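Local coordinates for regulatory protein E2 (Bovine papillomavirus type 1, PDB 2JEX) that serves as a viral regulatory protein that probably helps initiate DNA replication with the E1 protein and controls viral transcription, here represented by its N-terminal transactivation domain, at residues 100-103 with 109-112; 104-109 with 168-173. The protein carries 1 engineered substitution. All coordinates share one frame; numbering follows the deposited sequence.

Interaction 1 of 2, residues 100-103 with 109-112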
# COMPACT_ATOMS: atom_id res chain seq x y z
N ASP A 100 -4.16 0.33 0.90
CA ASP A 100 -3.87 1.43 -0.03
C ASP A 100 -2.38 1.73 -0.10
O ASP A 100 -1.84 2.00 -1.17
CB ASP A 100 -4.64 2.70 0.34
CG ASP A 100 -6.13 2.59 0.08
OD1 ASP A 100 -6.55 1.75 -0.76
OD2 ASP A 100 -6.90 3.34 0.72
N ARG A 101 -1.70 1.69 1.05
CA ARG A 101 -0.26 1.89 1.04
C ARG A 101 0.40 0.75 0.25
O ARG A 101 1.27 1.00 -0.60
CB ARG A 101 0.29 1.95 2.47
CG ARG A 101 1.80 2.20 2.58
CD ARG A 101 2.19 3.65 2.35
NE ARG A 101 1.64 4.54 3.38
CZ ARG A 101 2.27 4.89 4.50
NH1 ARG A 101 3.50 4.46 4.77
NH2 ARG A 101 1.66 5.70 5.36
N TYR A 102 -0.04 -0.48 0.51
CA TYR A 102 0.49 -1.69 -0.12
C TYR A 102 0.30 -1.67 -1.63
O TYR A 102 1.10 -2.21 -2.39
CB TYR A 102 -0.22 -2.90 0.50
CG TYR A 102 0.22 -4.26 -0.01
CD1 TYR A 102 1.51 -4.75 0.23
CD2 TYR A 102 -0.68 -5.08 -0.69
CE1 TYR A 102 1.90 -6.02 -0.22
CE2 TYR A 102 -0.30 -6.35 -1.14
CZ TYR A 102 1.00 -6.81 -0.90
OH TYR A 102 1.36 -8.05 -1.35
N MET A 103 -0.81 -1.06 -2.04
CA MET A 103 -1.25 -1.09 -3.44
C MET A 103 -0.84 0.14 -4.20
O MET A 103 -0.80 0.12 -5.43
CB MET A 103 -2.77 -1.33 -3.53
CG MET A 103 -3.14 -2.76 -3.36
SD MET A 103 -2.46 -3.88 -4.59
CE MET A 103 -1.04 -4.48 -3.73
N CYS A 109 3.92 -4.05 -2.13
CA CYS A 109 5.00 -3.92 -1.16
C CYS A 109 4.63 -2.92 -0.07
O CYS A 109 3.89 -1.96 -0.32
CB CYS A 109 6.35 -3.56 -1.82
SG CYS A 109 6.53 -1.86 -2.48
N PHE A 110 5.14 -3.14 1.14
CA PHE A 110 4.88 -2.23 2.24
C PHE A 110 5.86 -1.06 2.19
O PHE A 110 6.98 -1.19 1.67
CB PHE A 110 4.91 -2.98 3.58
CG PHE A 110 3.92 -4.12 3.65
CD1 PHE A 110 4.36 -5.44 3.52
CD2 PHE A 110 2.56 -3.89 3.81
CE1 PHE A 110 3.46 -6.50 3.56
CE2 PHE A 110 1.64 -4.95 3.86
CZ PHE A 110 2.09 -6.26 3.73
N LYS A 111 5.42 0.10 2.67
CA LYS A 111 6.14 1.35 2.44
C LYS A 111 6.11 2.28 3.64
O LYS A 111 5.05 2.53 4.20
CB LYS A 111 5.58 2.08 1.21
CG LYS A 111 5.21 1.21 0.03
CD LYS A 111 4.93 2.06 -1.19
CE LYS A 111 3.94 1.44 -2.14
NZ LYS A 111 3.98 -0.05 -2.24
N LYS A 112 7.28 2.81 4.01
CA LYS A 112 7.38 3.85 5.03
C LYS A 112 8.24 5.03 4.54
O LYS A 112 9.09 4.86 3.66
CB LYS A 112 7.92 3.29 6.35
CG LYS A 112 7.06 2.18 6.97
CD LYS A 112 7.43 1.89 8.42
CE LYS A 112 8.70 1.07 8.51
NZ LYS A 112 8.85 0.38 9.82
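Arg101 and Tyr102 both hold CG opposite the backbone N (chi1 -178° and -179°), which swings the two side chains from the helix end toward strand 110-120. The aliphatic part of Arg101 runs past Lys111 in the opposite direction, CD 3.9 Å from CB of Lys111. NH1 of Arg101 gives a bent hydrogen bond to Lys111 O, slightly out of the guanidinium plane; the 2.5 Å separation is unusually short and so doubtful. The same NH1 forms a salt bridge with Asp96. The Tyr102 ring lies obliquely against Phe110, with the planes at 32°. Its CD1 sits over one face of the Phe110 ring, 3.6 Å from CE2. Helix 62-83 supplies further neighbours: Met75 and Leu79 touch Phe110, and Glu74 takes the Tyr102 hydroxyl. Between the backbones, Cys109 N makes only a weak bond to Tyr102 O (3.4 Å). The Lys111 chain folds back at its last torsion, so that NZ bonds to Cys109 O at 2.7 Å and also to Pro106 O. Lys111 is buried, and its amino group bonds to loop carbonyls after the helix, with Arg101 O close by but badly angled. That oxygen-rich setting would probably favour the charged form of the lysine.

Interaction 2 of 2, residues 104-109 with 168-173. Engineered in segment 168-173: Ala172 (natural residue Arg).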
# COMPACT_ATOMS: atom_id res chain seq x y z
N SER A 104 -0.52 1.21 -3.47
CA SER A 104 0.21 2.36 -4.02
C SER A 104 1.43 1.87 -4.79
O SER A 104 1.89 0.74 -4.58
CB SER A 104 0.71 3.28 -2.89
OG SER A 104 -0.36 3.94 -2.22
N GLU A 105 1.96 2.73 -5.66
CA GLU A 105 3.09 2.36 -6.52
C GLU A 105 4.43 2.50 -5.80
O GLU A 105 4.67 3.49 -5.09
CB GLU A 105 3.07 3.16 -7.82
CG GLU A 105 1.97 2.74 -8.80
CD GLU A 105 2.40 1.63 -9.77
OE1 GLU A 105 1.90 1.64 -10.92
OE2 GLU A 105 3.22 0.77 -9.40
N PRO A 106 5.32 1.50 -5.96
CA PRO A 106 5.09 0.28 -6.74
C PRO A 106 4.25 -0.76 -5.99
O PRO A 106 4.34 -0.86 -4.75
CB PRO A 106 6.50 -0.24 -7.00
CG PRO A 106 7.27 0.20 -5.80
CD PRO A 106 6.65 1.50 -5.33
N LYS A 107 3.45 -1.53 -6.73
CA LYS A 107 2.39 -2.36 -6.17
C LYS A 107 2.88 -3.62 -5.45
O LYS A 107 3.90 -4.20 -5.82
CB LYS A 107 1.40 -2.78 -7.27
CG LYS A 107 0.60 -1.64 -7.87
CD LYS A 107 -0.50 -2.16 -8.80
CE LYS A 107 -1.14 -0.99 -9.57
NZ LYS A 107 -2.01 -1.48 -10.68
N ARG A 108 2.12 -4.03 -4.43
CA ARG A 108 2.40 -5.23 -3.63
C ARG A 108 3.71 -5.17 -2.83
O ARG A 108 4.50 -6.11 -2.83
CB ARG A 108 2.34 -6.51 -4.49
CG ARG A 108 0.97 -6.82 -5.05
CD ARG A 108 0.77 -8.31 -5.25
NE ARG A 108 -0.62 -8.74 -5.03
CZ ARG A 108 -1.71 -8.08 -5.40
NH1 ARG A 108 -1.63 -6.92 -6.06
NH2 ARG A 108 -2.91 -8.58 -5.12
N CYS A 109 3.92 -4.05 -2.13
CA CYS A 109 5.00 -3.92 -1.16
C CYS A 109 4.63 -2.92 -0.07
O CYS A 109 3.89 -1.96 -0.32
CB CYS A 109 6.35 -3.56 -1.82
SG CYS A 109 6.53 -1.86 -2.48
N ILE A 168 15.50 0.83 -10.88
CA ILE A 168 14.41 0.16 -11.59
C ILE A 168 13.15 1.02 -11.54
O ILE A 168 12.55 1.22 -10.49
CB ILE A 168 14.19 -1.30 -11.09
CG1 ILE A 168 15.43 -2.14 -11.43
CG2 ILE A 168 12.96 -1.92 -11.75
CD1 ILE A 168 15.76 -3.22 -10.43
N TYR A 169 12.77 1.52 -12.71
CA TYR A 169 11.70 2.50 -12.83
C TYR A 169 10.33 1.87 -12.85
O TYR A 169 10.08 0.93 -13.62
CB TYR A 169 11.91 3.37 -14.08
CG TYR A 169 13.16 4.22 -14.01
CD1 TYR A 169 13.11 5.52 -13.49
CD2 TYR A 169 14.39 3.73 -14.45
CE1 TYR A 169 14.25 6.29 -13.41
CE2 TYR A 169 15.54 4.50 -14.38
CZ TYR A 169 15.46 5.78 -13.85
OH TYR A 169 16.59 6.55 -13.78
N TYR A 170 9.44 2.36 -11.98
CA TYR A 170 8.05 1.93 -11.96
C TYR A 170 7.13 3.00 -12.55
O TYR A 170 5.97 2.73 -12.87
CB TYR A 170 7.61 1.51 -10.55
CG TYR A 170 7.64 2.58 -9.47
CD1 TYR A 170 6.53 3.40 -9.24
CD2 TYR A 170 8.76 2.73 -8.64
CE1 TYR A 170 6.54 4.36 -8.24
CE2 TYR A 170 8.79 3.70 -7.64
CZ TYR A 170 7.67 4.51 -7.44
OH TYR A 170 7.68 5.46 -6.46
N SER A 171 7.66 4.21 -12.69
CA SER A 171 6.96 5.31 -13.32
C SER A 171 7.92 6.01 -14.27
O SER A 171 9.13 6.06 -14.03
CB SER A 171 6.46 6.27 -12.25
OG SER A 171 5.35 7.03 -12.71
N ALA A 172 7.38 6.52 -15.38
CA ALA A 172 8.18 7.28 -16.33
C ALA A 172 7.59 8.68 -16.47
O ALA A 172 6.42 8.82 -16.80
CB ALA A 172 8.22 6.58 -17.67
N PHE A 173 8.40 9.70 -16.23
CA PHE A 173 7.91 11.07 -16.34
C PHE A 173 7.60 11.50 -17.79
O PHE A 173 6.81 12.41 -18.02
CB PHE A 173 8.84 12.08 -15.65
CG PHE A 173 8.83 11.98 -14.15
CD1 PHE A 173 7.63 11.82 -13.45
CD2 PHE A 173 10.02 12.07 -13.43
CE1 PHE A 173 7.62 11.74 -12.05
CE2 PHE A 173 10.02 11.98 -12.05
CZ PHE A 173 8.81 11.82 -11.36
O HOH W 1 5.44 6.74 -6.11
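Glu105 and Pro106 press against Tyr170, and these three residues make the whole contact. Glu105 comes first along the loop. Its CB points at the other segment and lies 3.7 Å from CE1 of Tyr170, so the root of this exposed side chain does the touching. The Glu105 carbonyl carbon is near the same ring atom, so the peptide leading into Pro106 also packs on the tyrosine. That peptide is cis. Pro106 follows, with its CD over one face of the Tyr170 ring. The CD atom is 3.9 Å from the ring centroid and 14° off the normal, which makes a CH-pi contact. The proline CB rests farther back, 3.9 Å from CG of Tyr170. The tyrosine presents its ring with CG lodged between the backbone N and the carbonyl carbon (chi1 63°). One water lies at the ring edge, in its plane, and is 2.6 Å from Tyr170 OH. It also reaches Glu105 O, but weakly. Beyond Pro106 the loop turns away, and Arg108 forms a salt bridge with Glu74. Strand 128-140 lies beneath the contact, where Leu137 touches Pro106 and Val133 touches Tyr170. This is a cis-proline–aromatic CH-pi contact at the surface of the E2 transactivation domain. It sets the loop before strand 110-120 against Tyr170, next to outermost strand 166-169 of the antiparallel sheet.

How the interactions relate
After the N-terminal helices, the chain reaches helix 99-103, then loop 104-109, then strand 110-120. Interaction 1 closes this short loop by packing the helix end on the start of the strand. Interaction 2 starts from within the same loop and spans far more chain. It runs from loop 104-109 to residues 168-173 and so encloses strands 110-120 to 157-161. Each contact has one end inside the span of the other, so the two cross and do not nest. Cys109 belongs to both, and Lys111 bridges the two. Together they tie the short helix and its loop to the first strand of the large sheet and to the 168-173 segment beside outermost strand 166-169.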